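Local coordinates for protein geranylgeranyl pyrophosphate synthetase (PDB 1WY0) that probably makes geranylgeranyl diphosphate by adding isopentenyl diphosphate units to allylic diphosphates, at residues E20-L25 with I75-N80; P71-E76 with F122-R127. All coordinates share one frame; numbering follows the deposited sequence.

Interaction 1 of 2, residues E20-L25 with I75-N80; sequences EKIFEL and IELIHN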
loop_
_atom_site.group_PDB
_atom_site.type_symbol
_atom_site.label_atom_id
_atom_site.label_comp_id
_atom_site.label_asym_id
_atom_site.label_seq_id
_atom_site.Cartn_x
_atom_site.Cartn_y
_atom_site.Cartn_z
ATOM N N GLU A 20 -2.906 0.939 -22.379
ATOM C CA GLU A 20 -3.366 2.313 -22.528
ATOM C C GLU A 20 -3.984 2.753 -21.198
ATOM O O GLU A 20 -3.692 3.833 -20.693
ATOM C CB GLU A 20 -4.409 2.414 -23.647
ATOM C CG GLU A 20 -3.848 2.235 -25.061
ATOM C CD GLU A 20 -4.918 2.365 -26.135
ATOM O OE1 GLU A 20 -4.746 3.210 -27.046
ATOM O OE2 GLU A 20 -5.937 1.634 -26.064
ATOM N N LYS A 21 -4.826 1.900 -20.623
ATOM C CA LYS A 21 -5.478 2.218 -19.356
ATOM C C LYS A 21 -4.488 2.383 -18.210
ATOM O O LYS A 21 -4.631 3.284 -17.381
ATOM C CB LYS A 21 -6.510 1.143 -19.002
ATOM C CG LYS A 21 -7.703 1.119 -19.941
ATOM C CD LYS A 21 -8.296 2.507 -20.114
ATOM C CE LYS A 21 -9.365 2.536 -21.206
ATOM N NZ LYS A 21 -9.871 3.924 -21.426
ATOM N N ILE A 22 -3.483 1.516 -18.170
ATOM C CA ILE A 22 -2.477 1.591 -17.128
ATOM C C ILE A 22 -1.775 2.937 -17.139
ATOM O O ILE A 22 -1.694 3.616 -16.118
ATOM C CB ILE A 22 -1.405 0.483 -17.289
ATOM C CG1 ILE A 22 -1.963 -0.852 -16.792
ATOM C CG2 ILE A 22 -0.136 0.863 -16.526
ATOM C CD1 ILE A 22 -1.017 -2.007 -16.953
ATOM N N PHE A 23 -1.278 3.332 -18.302
ATOM C CA PHE A 23 -0.553 4.584 -18.399
ATOM C C PHE A 23 -1.382 5.857 -18.392
ATOM O O PHE A 23 -0.833 6.953 -18.416
ATOM C CB PHE A 23 0.384 4.532 -19.602
ATOM C CG PHE A 23 1.524 3.571 -19.408
ATOM C CD1 PHE A 23 2.445 3.773 -18.384
ATOM C CD2 PHE A 23 1.644 2.436 -20.199
ATOM C CE1 PHE A 23 3.460 2.860 -18.145
ATOM C CE2 PHE A 23 2.658 1.513 -19.969
ATOM C CZ PHE A 23 3.568 1.727 -18.938
ATOM N N GLU A 24 -2.702 5.729 -18.355
ATOM C CA GLU A 24 -3.516 6.928 -18.278
ATOM C C GLU A 24 -3.762 7.140 -16.789
ATOM O O GLU A 24 -4.077 8.246 -16.347
ATOM C CB GLU A 24 -4.831 6.777 -19.050
ATOM C CG GLU A 24 -5.964 6.083 -18.329
ATOM C CD GLU A 24 -7.257 6.171 -19.122
ATOM O OE1 GLU A 24 -7.196 6.005 -20.361
ATOM O OE2 GLU A 24 -8.327 6.404 -18.512
ATOM N N LEU A 25 -3.599 6.062 -16.020
ATOM C CA LEU A 25 -3.743 6.104 -14.569
ATOM C C LEU A 25 -2.418 6.585 -13.972
ATOM O O LEU A 25 -2.407 7.359 -13.019
ATOM C CB LEU A 25 -4.092 4.721 -14.012
ATOM C CG LEU A 25 -5.556 4.266 -14.042
ATOM C CD1 LEU A 25 -5.640 2.837 -13.568
ATOM C CD2 LEU A 25 -6.410 5.160 -13.149
ATOM N N ILE A 75 -5.689 -5.415 -11.145
ATOM C CA ILE A 75 -4.878 -6.568 -10.829
ATOM C C ILE A 75 -3.432 -6.436 -11.306
ATOM O O ILE A 75 -2.513 -6.854 -10.602
ATOM C CB ILE A 75 -5.530 -7.845 -11.391
ATOM C CG1 ILE A 75 -6.803 -8.138 -10.586
ATOM C CG2 ILE A 75 -4.551 -9.022 -11.333
ATOM C CD1 ILE A 75 -7.379 -9.536 -10.792
ATOM N N GLU A 76 -3.211 -5.851 -12.480
ATOM C CA GLU A 76 -1.835 -5.705 -12.960
ATOM C C GLU A 76 -1.112 -4.649 -12.140
ATOM O O GLU A 76 0.097 -4.721 -11.956
ATOM C CB GLU A 76 -1.789 -5.324 -14.441
ATOM C CG GLU A 76 -0.369 -5.214 -15.028
ATOM C CD GLU A 76 0.426 -6.522 -14.995
ATOM O OE1 GLU A 76 -0.089 -7.546 -14.511
ATOM O OE2 GLU A 76 1.594 -6.529 -15.459
ATOM N N LEU A 77 -1.849 -3.657 -11.664
ATOM C CA LEU A 77 -1.258 -2.607 -10.842
ATOM C C LEU A 77 -0.879 -3.212 -9.488
ATOM O O LEU A 77 0.172 -2.910 -8.931
ATOM C CB LEU A 77 -2.249 -1.450 -10.656
ATOM C CG LEU A 77 -2.432 -0.617 -11.927
ATOM C CD1 LEU A 77 -3.451 0.508 -11.705
ATOM C CD2 LEU A 77 -1.071 -0.050 -12.338
ATOM N N ILE A 78 -1.734 -4.082 -8.973
ATOM C CA ILE A 78 -1.462 -4.724 -7.697
ATOM C C ILE A 78 -0.236 -5.606 -7.833
ATOM O O ILE A 78 0.638 -5.590 -6.975
ATOM C CB ILE A 78 -2.660 -5.565 -7.217
ATOM C CG1 ILE A 78 -3.716 -4.641 -6.609
ATOM C CG2 ILE A 78 -2.192 -6.600 -6.177
ATOM C CD1 ILE A 78 -4.908 -5.343 -6.004
ATOM N N HIS A 79 -0.166 -6.368 -8.916
ATOM C CA HIS A 79 0.978 -7.240 -9.156
ATOM C C HIS A 79 2.264 -6.406 -9.197
ATOM O O HIS A 79 3.287 -6.797 -8.631
ATOM C CB HIS A 79 0.814 -7.993 -10.489
ATOM C CG HIS A 79 2.059 -8.700 -10.949
ATOM N ND1 HIS A 79 2.621 -9.755 -10.260
ATOM C CD2 HIS A 79 2.851 -8.496 -12.030
ATOM C CE1 HIS A 79 3.702 -10.169 -10.896
ATOM N NE2 HIS A 79 3.864 -9.421 -11.973
ATOM N N ASN A 80 2.209 -5.266 -9.875
ATOM C CA ASN A 80 3.386 -4.414 -9.991
ATOM C C ASN A 80 3.823 -3.811 -8.668
ATOM O O ASN A 80 5.013 -3.744 -8.382
ATOM C CB ASN A 80 3.151 -3.316 -11.035
ATOM C CG ASN A 80 3.529 -3.765 -12.430
ATOM O OD1 ASN A 80 4.697 -4.034 -12.710
ATOM N ND2 ASN A 80 2.540 -3.869 -13.309
#
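L25 and L77 meet through one methyl each, CD1 of L25 lying 3.7 Å from CD1 of L77, while the two side chains cross obliquely. A turn earlier on helix 3-25, the CD1 end of I22 reaches the aliphatic part of E76, 3.8 Å from its CG. The branch methyl I22 CG2 lies farther off, 4.4 Å from L77 CD2, so L77 turns one methyl to each of the two helix 3-25 residues. I22 can reach E76 because its CG1 stands beside the backbone N (chi1 -78°) and continues fully extended to CD1. The extended first torsion of E76 carries its CG to I22, and a bend at the next bond turns the carboxylate aside toward R48; there OE2 forms a salt bridge with R48 NH1, giving this buried charge a partner. I22 CG2 also sits over the centre of the F23 ring, 4.2 Å above its plane. On helix 69-90, the backbone oxygen of E76 is gripped twice. N80 N makes the regular helical bond, and N80 ND2 comes in from the opposite face at 2.9 Å from E76 O, well above the carbonyl plane. This second bond is rather bent (132° at the hydrogen) and ties the N80 amide back to its own helix. Farther out, K21 NZ and E24 OE1 form a salt bridge 3.6 Å long, and L25 O accepts a bond from K120 NZ. The local axes stay 11.2 Å apart and are inclined by 63°, so long side chains, rather than backbones, span the interface. Such layers of helices joined by aliphatic side chains make up the all-helical isoprenyl synthase fold, in which helix 69-90 carries the first aspartate-rich DDxxD motif toward its C-terminal end.

Interaction 2 of 2, residues P71-E76 with F122-R127; sequences PAVAIE and FEAVAR
A74 packs against A124 and V125 where two antiparallel helices of the all-helical isoprenyl synthase fold, 69-90 and 107-126, run side by side. Their short axes are only 7.6 Å apart and 174° from parallel, a close approach made possible by the small alanines. A124 CB sits against the backbone of helix 69-90, 3.9 Å from A74 N, and no hydrogen bond crosses the contact. To one side of this pair, V73 CG1 touches A124 CB at 4.1 Å. Packing slackens toward P71, whose ring makes no close contact with segment 122-127. Beyond the buried seam the chemistry changes: E123 and the exposed R127 lead their side-chain ends away from helix 69-90 and pair with each other, R127 NH2 lying 3.1 Å from E123 OE2. F122 also points away, and its ring stacks on F122 of the second subunit, so helix 107-126 joins the seam to the dimer interface. The tightest touch belongs to V125: with CG1 anti to the backbone N (chi1 172°), its other methyl, CG2, is directed at A74 and stops 3.5 Å from A74 CB.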
loop_
_atom_site.group_PDB
_atom_site.type_symbol
_atom_site.label_atom_id
_atom_site.label_comp_id
_atom_site.label_asym_id
_atom_site.label_seq_id
_atom_site.Cartn_x
_atom_site.Cartn_y
_atom_site.Cartn_z
ATOM N N PRO A 71 -10.865 -3.525 -14.197
ATOM C CA PRO A 71 -10.651 -4.473 -13.100
ATOM C C PRO A 71 -9.405 -5.315 -13.371
ATOM O O PRO A 71 -8.734 -5.766 -12.443
ATOM C CB PRO A 71 -11.929 -5.306 -13.118
ATOM C CG PRO A 71 -12.946 -4.299 -13.505
ATOM C CD PRO A 71 -12.270 -3.568 -14.642
ATOM N N ALA A 72 -9.111 -5.535 -14.651
ATOM C CA ALA A 72 -7.933 -6.302 -15.044
ATOM C C ALA A 72 -6.724 -5.403 -14.804
ATOM O O ALA A 72 -5.665 -5.867 -14.393
ATOM C CB ALA A 72 -8.011 -6.683 -16.510
ATOM N N VAL A 73 -6.895 -4.115 -15.069
ATOM C CA VAL A 73 -5.823 -3.158 -14.859
ATOM C C VAL A 73 -5.478 -3.108 -13.373
ATOM O O VAL A 73 -4.312 -3.048 -13.001
ATOM C CB VAL A 73 -6.233 -1.752 -15.352
ATOM C CG1 VAL A 73 -5.235 -0.701 -14.867
ATOM C CG2 VAL A 73 -6.292 -1.741 -16.875
ATOM N N ALA A 74 -6.508 -3.149 -12.534
ATOM C CA ALA A 74 -6.343 -3.112 -11.087
ATOM C C ALA A 74 -5.395 -4.221 -10.666
ATOM O O ALA A 74 -4.423 -4.011 -9.932
ATOM C CB ALA A 74 -7.699 -3.299 -10.411
ATOM N N ILE A 75 -5.689 -5.415 -11.145
ATOM C CA ILE A 75 -4.878 -6.568 -10.829
ATOM C C ILE A 75 -3.432 -6.436 -11.306
ATOM O O ILE A 75 -2.513 -6.854 -10.602
ATOM C CB ILE A 75 -5.530 -7.845 -11.391
ATOM C CG1 ILE A 75 -6.803 -8.138 -10.586
ATOM C CG2 ILE A 75 -4.551 -9.022 -11.333
ATOM C CD1 ILE A 75 -7.379 -9.536 -10.792
ATOM N N GLU A 76 -3.211 -5.851 -12.480
ATOM C CA GLU A 76 -1.835 -5.705 -12.960
ATOM C C GLU A 76 -1.112 -4.649 -12.140
ATOM O O GLU A 76 0.097 -4.721 -11.956
ATOM C CB GLU A 76 -1.789 -5.324 -14.441
ATOM C CG GLU A 76 -0.369 -5.214 -15.028
ATOM C CD GLU A 76 0.426 -6.522 -14.995
ATOM O OE1 GLU A 76 -0.089 -7.546 -14.511
ATOM O OE2 GLU A 76 1.594 -6.529 -15.459
ATOM N N PHE A 122 -7.002 0.482 -6.941
ATOM C CA PHE A 122 -8.365 0.715 -6.489
ATOM C C PHE A 122 -8.990 1.897 -7.225
ATOM O O PHE A 122 -10.200 1.999 -7.375
ATOM C CB PHE A 122 -8.328 0.997 -4.987
ATOM C CG PHE A 122 -8.110 -0.283 -4.235
ATOM C CD1 PHE A 122 -9.182 -1.140 -4.014
ATOM C CD2 PHE A 122 -6.848 -0.602 -3.762
ATOM C CE1 PHE A 122 -8.983 -2.323 -3.316
ATOM C CE2 PHE A 122 -6.657 -1.791 -3.065
ATOM C CZ PHE A 122 -7.722 -2.655 -2.840
ATOM N N GLU A 123 -8.181 2.815 -7.746
ATOM C CA GLU A 123 -8.820 3.839 -8.522
ATOM C C GLU A 123 -9.275 3.239 -9.823
ATOM O O GLU A 123 -10.301 3.611 -10.378
ATOM C CB GLU A 123 -7.819 4.945 -8.803
ATOM C CG GLU A 123 -8.509 6.182 -9.361
ATOM C CD GLU A 123 -7.508 7.040 -10.096
ATOM O OE1 GLU A 123 -6.399 7.191 -9.613
ATOM O OE2 GLU A 123 -7.860 7.583 -11.139
ATOM N N ALA A 124 -8.565 2.212 -10.286
ATOM C CA ALA A 124 -8.963 1.461 -11.478
ATOM C C ALA A 124 -10.240 0.675 -11.193
ATOM O O ALA A 124 -11.119 0.584 -12.039
ATOM C CB ALA A 124 -7.849 0.502 -11.895
ATOM N N VAL A 125 -10.330 0.100 -9.999
ATOM C CA VAL A 125 -11.513 -0.656 -9.614
ATOM C C VAL A 125 -12.740 0.250 -9.614
ATOM O O VAL A 125 -13.815 -0.153 -10.045
ATOM C CB VAL A 125 -11.361 -1.259 -8.205
ATOM C CG1 VAL A 125 -12.680 -1.861 -7.748
ATOM C CG2 VAL A 125 -10.282 -2.323 -8.212
ATOM N N ALA A 126 -12.573 1.472 -9.119
ATOM C CA ALA A 126 -13.668 2.423 -9.057
ATOM C C ALA A 126 -14.160 2.819 -10.452
ATOM O O ALA A 126 -15.364 2.887 -10.681
ATOM C CB ALA A 126 -13.236 3.659 -8.272
ATOM N N ARG A 127 -13.236 3.073 -11.379
ATOM C CA ARG A 127 -13.598 3.451 -12.749
ATOM C C ARG A 127 -14.324 2.361 -13.541
ATOM O O ARG A 127 -14.803 2.615 -14.643
ATOM C CB ARG A 127 -12.357 3.867 -13.546
ATOM C CG ARG A 127 -11.693 5.143 -13.081
ATOM C CD ARG A 127 -10.644 5.573 -14.082
ATOM N NE ARG A 127 -9.968 6.803 -13.689
ATOM C CZ ARG A 127 -9.072 7.429 -14.443
ATOM N NH1 ARG A 127 -8.749 6.941 -15.632
ATOM N NH2 ARG A 127 -8.487 8.533 -14.002
#

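Both interactions bury apolar side chains on neighbouring faces of helix 69-90; their segments share I75 and E76, but of these two only E76 touches across, and only in interaction 1. Interaction 1 brings in helix 3-25 at a steep angle through long side chains; interaction 2 lays helix 107-126 almost antiparallel and much closer, through alanines and a valine. Their centres are 7 Å apart, and they join into one three-helix cluster: L25 CD1 packs 3.6 Å from A124 CB, and K21 CB lies against V73 CG2. At its outer margin a salt bridge, E24 OE2 to R127 NH1 at 3.0 Å, links helix 3-25 to R127. Only interaction 2 also borders the second subunit.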